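Possible glutathione S-transferase (Rhodopseudomonas palustris, PDB 3M8N) probably acts as a glutathione transferase, joining the thiol of glutathione to electrophilic substrates. Local coordinates at the interface of chains A and B. Residues are numbered along the deposited sequence; one frame, centred on the assembly and turned at random. Chains: chain A/B, Possible glutathione S-transferase.

The interface of chains A and B. Residues chain A 88, 91-92, 95; chain B 60, 65-67.
A helix-against-strand patch joins the two chains here: A:Met88, A:Ala91 and A:Gln95, along one face of helix 87-117, pack on B:Thr60 and on strand 64-67 of the other subunit. It pairs the C-terminal helical domain of chain A with the thioredoxin-like N-terminal domain of chain B, the domain pairing expected of a glutathione transferase dimer, and two-fold symmetry repeats it with the chains exchanged. B:Leu66 is the apolar centre. Its CG lies anti to the backbone N (chi1 176°), which carries the two methyls toward the helix; CD1 rests 3.8 Å from A:Ala91 CB, with CD2 close by on the same methyl. CD1 also lies near the backbone O of A:Ala91 and OE1 of A:Gln95. At one end, selenomethionine A:Met88 bends at chi2 and meets B:Thr60 tip to tip, SE lying 3.3 Å from the hydroxyl OG1. The terminal methyl CE then settles over the start of the strand, 3.4 Å from the carbonyl O of B:Tyr65, whose ring points away from the helix. At the other end A:Gln95 stretches out beyond CG, and its CB and CG pack against the carbonyl O of B:Ala67, CG at 3.3 Å. The polar link runs from B:Ala67 N to the side-chain amide oxygen OE1 of A:Gln95 at 3.1 Å, nearly straight at the hydrogen, with the donor 50° above the carbonyl plane. Cutting A:Gln95 back to an alanine would probably leave the B:Ala67 amide without its cross-chain acceptor and open a gap beside that residue's methyl. That methyl, B:Ala67 CB, sits 4.0 Å from the amide carbon CD of A:Gln95.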
loop_
_atom_site.group_PDB
_atom_site.type_symbol
_atom_site.label_atom_id
_atom_site.label_comp_id
_atom_site.label_asym_id
_atom_site.label_seq_id
_atom_site.Cartn_x
_atom_site.Cartn_y
_atom_site.Cartn_z
HETATM N N MSE A 88 1.920 15.274 -9.086
HETATM C CA MSE A 88 2.876 15.057 -8.044
HETATM C C MSE A 88 2.255 14.972 -6.656
HETATM O O MSE A 88 2.601 14.139 -5.852
HETATM C CB MSE A 88 3.943 16.132 -8.132
HETATM C CG MSE A 88 5.055 15.921 -7.147
HETATM SE SE MSE A 88 6.083 14.224 -7.146
HETATM C CE MSE A 88 7.169 14.556 -5.514
ATOM N N ALA A 91 0.596 11.665 -6.232
ATOM C CA ALA A 91 1.568 10.593 -6.072
ATOM C C ALA A 91 2.111 10.603 -4.643
ATOM O O ALA A 91 2.339 9.566 -4.070
ATOM C CB ALA A 91 2.684 10.741 -7.091
ATOM N N GLU A 92 2.251 11.782 -4.036
ATOM C CA GLU A 92 2.612 11.887 -2.632
ATOM C C GLU A 92 1.592 11.385 -1.694
ATOM O O GLU A 92 1.955 10.803 -0.735
ATOM C CB GLU A 92 2.941 13.327 -2.214
ATOM C CG GLU A 92 4.097 13.934 -2.946
ATOM C CD GLU A 92 4.399 15.366 -2.463
ATOM O OE1 GLU A 92 3.581 15.984 -1.689
ATOM O OE2 GLU A 92 5.478 15.862 -2.870
ATOM N N GLN A 95 2.128 7.770 -2.006
ATOM C CA GLN A 95 3.381 7.512 -1.290
ATOM C C GLN A 95 3.112 7.275 0.180
ATOM O O GLN A 95 3.463 6.236 0.689
ATOM C CB GLN A 95 4.341 8.648 -1.457
ATOM C CG GLN A 95 5.573 8.458 -0.674
ATOM C CD GLN A 95 6.401 9.708 -0.507
ATOM O OE1 GLN A 95 6.928 10.297 -1.449
ATOM N NE2 GLN A 95 6.606 10.060 0.724
ATOM N N THR B 60 11.660 14.213 -9.233
ATOM C CA THR B 60 10.577 14.575 -10.146
ATOM C C THR B 60 10.619 16.029 -10.547
ATOM O O THR B 60 10.254 16.384 -11.662
ATOM C CB THR B 60 9.192 14.334 -9.516
ATOM O OG1 THR B 60 9.019 15.117 -8.317
ATOM C CG2 THR B 60 9.028 12.895 -9.189
ATOM N N TYR B 65 11.334 15.209 -4.516
ATOM C CA TYR B 65 11.491 13.746 -4.603
ATOM C C TYR B 65 10.241 12.905 -4.283
ATOM O O TYR B 65 9.425 13.228 -3.400
ATOM C CB TYR B 65 12.667 13.264 -3.738
ATOM C CG TYR B 65 13.953 14.053 -3.964
ATOM C CD1 TYR B 65 14.898 13.629 -4.887
ATOM C CD2 TYR B 65 14.234 15.235 -3.235
ATOM C CE1 TYR B 65 16.065 14.339 -5.108
ATOM C CE2 TYR B 65 15.411 15.963 -3.464
ATOM C CZ TYR B 65 16.306 15.500 -4.408
ATOM O OH TYR B 65 17.466 16.171 -4.664
ATOM N N LEU B 66 10.113 11.807 -5.007
ATOM C CA LEU B 66 9.065 10.865 -4.717
ATOM C C LEU B 66 9.648 9.478 -4.273
ATOM O O LEU B 66 10.490 8.892 -4.929
ATOM C CB LEU B 66 8.083 10.785 -5.917
ATOM C CG LEU B 66 6.944 9.776 -5.875
ATOM C CD1 LEU B 66 5.801 10.347 -4.981
ATOM C CD2 LEU B 66 6.518 9.608 -7.231
ATOM N N ALA B 67 9.158 8.971 -3.157
ATOM C CA ALA B 67 9.568 7.716 -2.633
ATOM C C ALA B 67 8.418 6.734 -2.753
ATOM O O ALA B 67 7.310 7.098 -3.130
ATOM C CB ALA B 67 9.937 7.896 -1.164
#